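Local coordinates for protein putative branched-chain amino acid ABC transporter (Rhodospirillum rubrum ATCC 11170, PDB 3HUT) that probably binds a branched-chain amino acid or similar small ligand outside the cell membrane and hands it to an ABC transporter for uptake, at residues F80-M86 with A104-Y109; W133-D137 with V245-T249; P178-F183 with E205-F210. All blocks are in the same frame, centred on the assembly; numbering follows the deposited sequence.

Interaction 1 of 3, residues F80-M86 with A104-Y109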
# COMPACT_ATOMS: atom_id res chain seq x y z
N PHE A 80 8.13 -9.50 -2.22
CA PHE A 80 7.40 -9.08 -1.06
C PHE A 80 8.03 -8.05 -0.13
O PHE A 80 7.49 -6.96 0.05
CB PHE A 80 7.08 -10.35 -0.30
CG PHE A 80 6.39 -10.10 0.94
CD1 PHE A 80 5.10 -9.60 0.90
CD2 PHE A 80 7.04 -10.27 2.15
CE1 PHE A 80 4.46 -9.26 2.06
CE2 PHE A 80 6.41 -9.94 3.32
CZ PHE A 80 5.11 -9.43 3.28
N SER A 81 9.15 -8.40 0.49
CA SER A 81 9.80 -7.49 1.42
C SER A 81 10.68 -6.45 0.75
O SER A 81 11.19 -6.66 -0.35
CB SER A 81 10.65 -8.26 2.43
OG SER A 81 11.78 -8.83 1.79
N SER A 82 10.87 -5.32 1.43
CA SER A 82 11.71 -4.26 0.91
C SER A 82 13.16 -4.75 0.86
O SER A 82 13.85 -4.56 -0.14
CB SER A 82 11.61 -3.02 1.80
OG SER A 82 10.38 -2.34 1.57
N THR A 83 13.59 -5.41 1.93
CA THR A 83 14.96 -5.92 2.00
C THR A 83 15.32 -6.84 0.84
O THR A 83 16.37 -6.69 0.21
CB THR A 83 15.21 -6.70 3.31
OG1 THR A 83 15.05 -5.82 4.42
CG2 THR A 83 16.62 -7.27 3.33
N VAL A 84 14.45 -7.80 0.55
CA VAL A 84 14.71 -8.73 -0.53
C VAL A 84 14.55 -8.05 -1.89
O VAL A 84 15.31 -8.31 -2.82
CB VAL A 84 13.78 -9.96 -0.43
CG1 VAL A 84 14.00 -10.90 -1.61
CG2 VAL A 84 14.07 -10.70 0.87
N SER A 85 13.57 -7.16 -2.00
CA SER A 85 13.36 -6.45 -3.25
C SER A 85 14.58 -5.62 -3.59
O SER A 85 14.98 -5.51 -4.75
CB SER A 85 12.12 -5.56 -3.15
OG SER A 85 10.95 -6.34 -3.00
N MSE A 86 15.19 -5.03 -2.57
CA MSE A 86 16.38 -4.21 -2.77
C MSE A 86 17.60 -5.05 -3.13
O MSE A 86 18.39 -4.67 -3.99
CB MSE A 86 16.64 -3.37 -1.53
CG MSE A 86 15.54 -2.34 -1.28
SE MSE A 86 15.75 -1.34 0.36
CE MSE A 86 17.25 -0.24 -0.15
N ALA A 104 7.08 -3.48 -1.83
CA ALA A 104 8.29 -2.89 -1.23
C ALA A 104 8.02 -1.40 -0.98
O ALA A 104 8.13 -0.58 -1.89
CB ALA A 104 9.48 -3.08 -2.15
N ALA A 105 7.67 -1.06 0.26
CA ALA A 105 7.33 0.31 0.63
C ALA A 105 8.42 1.17 1.26
O ALA A 105 8.21 2.36 1.51
CB ALA A 105 6.10 0.29 1.55
N HIS A 106 9.57 0.59 1.54
CA HIS A 106 10.65 1.35 2.16
C HIS A 106 11.15 2.49 1.27
O HIS A 106 11.41 2.30 0.09
CB HIS A 106 11.82 0.43 2.52
CG HIS A 106 12.85 1.08 3.37
ND1 HIS A 106 13.69 2.07 2.89
CD2 HIS A 106 13.16 0.93 4.68
CE1 HIS A 106 14.46 2.50 3.88
NE2 HIS A 106 14.16 1.83 4.97
N PRO A 107 11.28 3.70 1.83
CA PRO A 107 11.75 4.85 1.06
C PRO A 107 12.97 4.58 0.19
O PRO A 107 13.01 4.99 -0.97
CB PRO A 107 12.04 5.88 2.15
CG PRO A 107 10.98 5.60 3.16
CD PRO A 107 11.00 4.07 3.23
N ASP A 108 13.96 3.88 0.73
CA ASP A 108 15.20 3.59 0.01
C ASP A 108 15.11 2.67 -1.20
O ASP A 108 15.98 2.70 -2.06
CB ASP A 108 16.26 3.03 0.97
CG ASP A 108 16.66 4.03 2.03
OD1 ASP A 108 16.32 5.22 1.90
OD2 ASP A 108 17.33 3.62 3.00
N TYR A 109 14.07 1.85 -1.27
CA TYR A 109 13.93 0.94 -2.39
C TYR A 109 13.84 1.67 -3.74
O TYR A 109 14.48 1.27 -4.72
CB TYR A 109 12.69 0.07 -2.21
CG TYR A 109 12.25 -0.61 -3.48
CD1 TYR A 109 12.92 -1.73 -3.97
CD2 TYR A 109 11.17 -0.11 -4.21
CE1 TYR A 109 12.53 -2.33 -5.17
CE2 TYR A 109 10.78 -0.70 -5.40
CZ TYR A 109 11.46 -1.81 -5.88
OH TYR A 109 11.07 -2.38 -7.07
O HOH W 1 8.00 -2.79 2.70
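Ser-82 and His-106 are joined by a hydrogen bond, and Met-86 and Tyr-109 pack beside it, where the first turn of helix 82-95 meets the loop that follows strand 99-101 in the domain built on a five-stranded parallel sheet. Ser-82 OG receives His-106 N at 3.0 Å with an N-H...O angle of 157°; its torsion (chi1 -76°) sets the hydroxyl beside its own backbone N and close to the loop. The same OG meets a water at 2.7 Å, and that water accepts from Ala-105 N. Just before it, Ser-81 caps the helix by accepting from Val-84 N, and its OG also bonds to Asp-55. Ala-104 suits the tight neighbourhood: its CB lies 3.7 Å from Ser-85 OG and over the centre of one face of the Tyr-109 ring. Met-86, present as selenomethionine, brings CG to the ring edge of Tyr-109, 3.8 Å from CD1, and its chain bends at chi3 (72°) to lay CE 3.6 Å from Asp-108 CB. Tyr-109 OH bonds to Phe-117 O, which ties the loop to strand 116-118. In leucine-binding relatives a serine at the start of this helix and the loop after the next strand take part in holding the amino acid; the water joined to Ser-82 OG and Ala-105 N is consistent with a similar site in this type I periplasmic binding protein fold.

Interaction 2 of 3, residues W133-D137 with V245-T249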
# COMPACT_ATOMS: atom_id res chain seq x y z
N TRP A 133 -6.81 16.59 4.45
CA TRP A 133 -8.20 16.19 4.67
C TRP A 133 -8.77 16.91 5.90
O TRP A 133 -9.85 17.49 5.86
CB TRP A 133 -8.25 14.67 4.86
CG TRP A 133 -9.61 14.07 5.11
CD1 TRP A 133 -10.82 14.70 5.05
CD2 TRP A 133 -9.89 12.70 5.45
NE1 TRP A 133 -11.84 13.81 5.34
CE2 TRP A 133 -11.29 12.58 5.59
CE3 TRP A 133 -9.08 11.57 5.65
CZ2 TRP A 133 -11.90 11.36 5.92
CZ3 TRP A 133 -9.70 10.36 5.99
CH2 TRP A 133 -11.09 10.27 6.12
N MSE A 134 -8.02 16.88 7.00
CA MSE A 134 -8.48 17.54 8.22
C MSE A 134 -8.57 19.06 8.07
O MSE A 134 -9.48 19.69 8.62
CB MSE A 134 -7.58 17.14 9.39
CG MSE A 134 -7.77 15.68 9.77
SE MSE A 134 -6.66 15.08 11.23
CE MSE A 134 -7.67 15.81 12.70
N ILE A 135 -7.64 19.65 7.33
CA ILE A 135 -7.67 21.09 7.10
C ILE A 135 -8.92 21.38 6.28
O ILE A 135 -9.65 22.34 6.54
CB ILE A 135 -6.43 21.55 6.30
CG1 ILE A 135 -5.16 21.42 7.15
CG2 ILE A 135 -6.62 22.99 5.80
CD1 ILE A 135 -5.06 22.42 8.31
N GLY A 136 -9.17 20.52 5.29
CA GLY A 136 -10.33 20.68 4.44
C GLY A 136 -11.63 20.57 5.21
O GLY A 136 -12.63 21.16 4.83
N ASP A 137 -11.61 19.80 6.30
CA ASP A 137 -12.80 19.63 7.13
C ASP A 137 -12.94 20.73 8.17
O ASP A 137 -13.82 20.67 9.03
CB ASP A 137 -12.80 18.25 7.80
CG ASP A 137 -13.21 17.14 6.85
OD1 ASP A 137 -13.53 17.46 5.69
OD2 ASP A 137 -13.21 15.96 7.26
N VAL A 245 -14.98 7.14 13.65
CA VAL A 245 -13.56 7.28 13.31
C VAL A 245 -13.41 7.35 11.79
O VAL A 245 -14.06 6.62 11.05
CB VAL A 245 -12.72 6.09 13.86
CG1 VAL A 245 -11.27 6.21 13.38
CG2 VAL A 245 -12.75 6.10 15.39
N ARG A 246 -12.55 8.25 11.33
CA ARG A 246 -12.32 8.42 9.90
C ARG A 246 -10.91 7.99 9.52
O ARG A 246 -9.98 8.14 10.31
CB ARG A 246 -12.54 9.87 9.50
CG ARG A 246 -14.01 10.24 9.40
CD ARG A 246 -14.20 11.74 9.33
NE ARG A 246 -15.61 12.07 9.20
CZ ARG A 246 -16.10 13.31 9.25
NH1 ARG A 246 -15.28 14.34 9.44
NH2 ARG A 246 -17.41 13.51 9.12
N LEU A 247 -10.77 7.46 8.32
CA LEU A 247 -9.47 7.03 7.82
C LEU A 247 -9.53 6.90 6.31
O LEU A 247 -10.61 6.76 5.73
CB LEU A 247 -9.07 5.68 8.44
CG LEU A 247 -9.88 4.40 8.17
CD1 LEU A 247 -9.93 4.08 6.68
CD2 LEU A 247 -9.24 3.24 8.91
N ALA A 248 -8.37 6.94 5.67
CA ALA A 248 -8.29 6.79 4.23
C ALA A 248 -7.42 5.57 3.95
O ALA A 248 -6.49 5.28 4.70
CB ALA A 248 -7.68 8.04 3.59
N THR A 249 -7.73 4.85 2.88
CA THR A 249 -6.95 3.68 2.51
C THR A 249 -6.98 3.49 1.00
O THR A 249 -7.85 4.02 0.32
CB THR A 249 -7.48 2.41 3.20
OG1 THR A 249 -6.55 1.33 3.00
CG2 THR A 249 -8.83 2.01 2.62
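Trp-133, near the end of helix 126-136, points the edge of its six-membered ring at strand 246-249, and this apolar contact makes up most of the meeting of helix and sheet. With CG anti to the backbone N (chi1 -180°), the indole spans the 9.4 Å between the CA atoms of Trp-133 and Ala-248. CZ3 lies 3.5 Å from Leu-247 C, near the ring plane, and 3.9 Å from Ala-248 CB. Alanine suits this place because a methyl group leaves room for the big ring. Beside it, Trp-133 CH2 touches Arg-246 CB at 3.7 Å. The guanidinium plane of Arg-246 is only 21° from that of the indole, yet it is the aliphatic part of the chain, CB and CD, that makes the contact. The CB of Leu-247 points away from the helix, and the side chain packs on Leu-338 in the neighbouring strand.

The ionic part is slighter. Asp-137, just past the helix end, forms a long salt bridge from OD2 to Arg-246 NH1 at 3.4 Å. Carboxylate and guanidinium are steeply turned, 67° apart, so they do not form a paired, coplanar bridge. The extended chain of Arg-246 carries its charge past the tryptophan to the aspartate. Tyr-224 OH hydrogen-bonds to both Asp-137 OD2 and Arg-246 NH1, and Arg-337 makes a cation-pi contact with the indole. A large buried aromatic thus supplies shape, while opposed charges at its margin, linked by a shared tyrosine hydroxyl, should favour the ionised forms of both.

Interaction 3 of 3, residues P178-F183 with E205-F210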
# COMPACT_ATOMS: atom_id res chain seq x y z
N PRO A 178 4.54 0.35 20.65
CA PRO A 178 3.54 -0.61 20.19
C PRO A 178 3.10 -1.40 21.42
O PRO A 178 3.93 -1.75 22.25
CB PRO A 178 4.32 -1.47 19.21
CG PRO A 178 5.39 -0.55 18.70
CD PRO A 178 5.82 0.16 19.95
N GLY A 179 1.80 -1.66 21.54
CA GLY A 179 1.31 -2.42 22.67
C GLY A 179 0.99 -1.58 23.90
O GLY A 179 0.50 -2.11 24.91
N ASN A 180 1.26 -0.28 23.83
CA ASN A 180 1.00 0.60 24.96
C ASN A 180 -0.44 0.48 25.45
O ASN A 180 -1.38 0.42 24.66
CB ASN A 180 1.27 2.05 24.59
CG ASN A 180 0.82 3.01 25.67
OD1 ASN A 180 1.22 2.89 26.83
ND2 ASN A 180 -0.03 3.96 25.31
N ARG A 181 -0.61 0.46 26.77
CA ARG A 181 -1.95 0.36 27.33
C ARG A 181 -2.31 1.45 28.34
O ARG A 181 -3.37 1.40 28.94
CB ARG A 181 -2.16 -1.03 27.95
CG ARG A 181 -2.34 -2.14 26.91
CD ARG A 181 -3.62 -1.92 26.10
NE ARG A 181 -3.84 -2.93 25.07
CZ ARG A 181 -3.30 -2.90 23.85
NH1 ARG A 181 -2.49 -1.90 23.50
NH2 ARG A 181 -3.56 -3.86 22.98
N ARG A 182 -1.45 2.44 28.54
CA ARG A 182 -1.82 3.52 29.45
C ARG A 182 -2.19 4.74 28.62
O ARG A 182 -1.40 5.24 27.82
CB ARG A 182 -0.69 3.87 30.41
CG ARG A 182 0.52 4.43 29.76
CD ARG A 182 1.55 3.35 29.58
NE ARG A 182 2.81 3.78 30.16
CZ ARG A 182 3.96 3.13 30.00
NH1 ARG A 182 4.00 2.02 29.27
NH2 ARG A 182 5.06 3.60 30.56
N PHE A 183 -3.42 5.20 28.81
CA PHE A 183 -3.94 6.32 28.05
C PHE A 183 -4.38 7.50 28.92
O PHE A 183 -4.61 8.59 28.40
CB PHE A 183 -5.13 5.84 27.21
CG PHE A 183 -4.93 4.48 26.58
CD1 PHE A 183 -3.93 4.28 25.63
CD2 PHE A 183 -5.76 3.41 26.92
CE1 PHE A 183 -3.76 3.03 25.02
CE2 PHE A 183 -5.60 2.16 26.32
CZ PHE A 183 -4.60 1.97 25.37
N GLU A 205 -5.00 -2.69 16.76
CA GLU A 205 -4.88 -3.38 18.05
C GLU A 205 -4.59 -2.45 19.22
O GLU A 205 -4.95 -2.76 20.35
CB GLU A 205 -3.80 -4.48 18.00
CG GLU A 205 -2.40 -3.95 17.83
CD GLU A 205 -1.96 -3.94 16.38
OE1 GLU A 205 -2.83 -3.85 15.49
OE2 GLU A 205 -0.73 -4.02 16.15
N ASP A 206 -3.93 -1.33 18.95
CA ASP A 206 -3.62 -0.35 20.00
C ASP A 206 -4.68 0.75 20.04
O ASP A 206 -5.03 1.26 21.11
CB ASP A 206 -2.24 0.29 19.78
CG ASP A 206 -1.10 -0.67 20.02
OD1 ASP A 206 -1.25 -1.58 20.86
OD2 ASP A 206 -0.04 -0.51 19.37
N ALA A 207 -5.18 1.12 18.87
CA ALA A 207 -6.18 2.18 18.76
C ALA A 207 -7.55 1.84 19.36
O ALA A 207 -8.19 2.69 19.97
CB ALA A 207 -6.35 2.59 17.30
N ALA A 208 -7.99 0.60 19.18
CA ALA A 208 -9.29 0.20 19.71
C ALA A 208 -9.35 0.41 21.22
O ALA A 208 -10.27 1.05 21.72
CB ALA A 208 -9.59 -1.27 19.36
N PRO A 209 -8.38 -0.13 21.97
CA PRO A 209 -8.46 0.09 23.42
C PRO A 209 -8.31 1.56 23.79
O PRO A 209 -8.93 2.03 24.74
CB PRO A 209 -7.33 -0.79 23.98
CG PRO A 209 -6.39 -0.95 22.83
CD PRO A 209 -7.31 -1.10 21.65
N PHE A 210 -7.48 2.30 23.05
CA PHE A 210 -7.31 3.71 23.34
C PHE A 210 -8.63 4.45 23.23
O PHE A 210 -8.99 5.25 24.09
CB PHE A 210 -6.31 4.37 22.39
CG PHE A 210 -6.35 5.86 22.43
CD1 PHE A 210 -5.99 6.54 23.60
CD2 PHE A 210 -6.80 6.60 21.34
CE1 PHE A 210 -6.09 7.93 23.67
CE2 PHE A 210 -6.91 7.99 21.41
CZ PHE A 210 -6.55 8.65 22.58
O HOH W 2 -1.80 -4.98 21.24
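Gly-179 runs past Asp-206 with their CA atoms 6.0 Å apart, where the irregular loop 178-183 runs beside the first turns of helix 204-216. The loop takes a positive phi at Gly-179 (87°), a shape that suits glycine, and ends on Phe-183 in the N-cap position of helix 184-193; the partner helix is kinked at Pro-209, whose nitrogen cannot donate. The Asp-206 carboxylate gathers the loop. Its OD2 accepts a nearly linear N-H from Gly-179 N at 3.1 Å, on the syn side but tilted out of the carboxylate plane; the same N-H bonds weakly to OD1. OD1 takes Arg-181 NH1 at 2.9 Å from the anti side, guanidinium and carboxylate planes 78° apart. Bent at chi2 (-65°), the arginine also donates from NH1 to Asn-180 O, and it lays one guanidinium face on Pro-209 CG, 3.8 Å from CZ. Further along the loop, Phe-210 CA lies over the centre of one face of the Phe-183 ring, a CH-pi contact 3.7 Å from its centroid, and the Phe-210 ring edge completes an offset edge-to-face pair. A buried carboxylate met by an amide and an arginine would probably stay ionised, while the aromatic pair and Pro-209 make the apolar part of the contact.

Interaction 1 belongs to the domain with the five-stranded parallel sheet and lies across the chain's centre from interaction 2. Interactions 2 and 3 both involve elements of the mixed-sheet domain, strand 246-249 in one and helix 204-216 in the other; interaction 1 shares none of these. Along the chain, interaction 3 is nested within the span closed by interaction 2, their nearest atoms about 7 Å apart. Interaction 2 is buried and joins a helix end to a strand, chiefly through one aromatic ring. Interactions 1 and 3 are partly buried, each setting a loop against early turns of a helix. Near the probable ligand site a serine hydroxyl and water serve the loop, while interaction 3, with several solvent-exposed residues, relies on a carboxylate, a guanidinium and an edge-to-face aromatic pair.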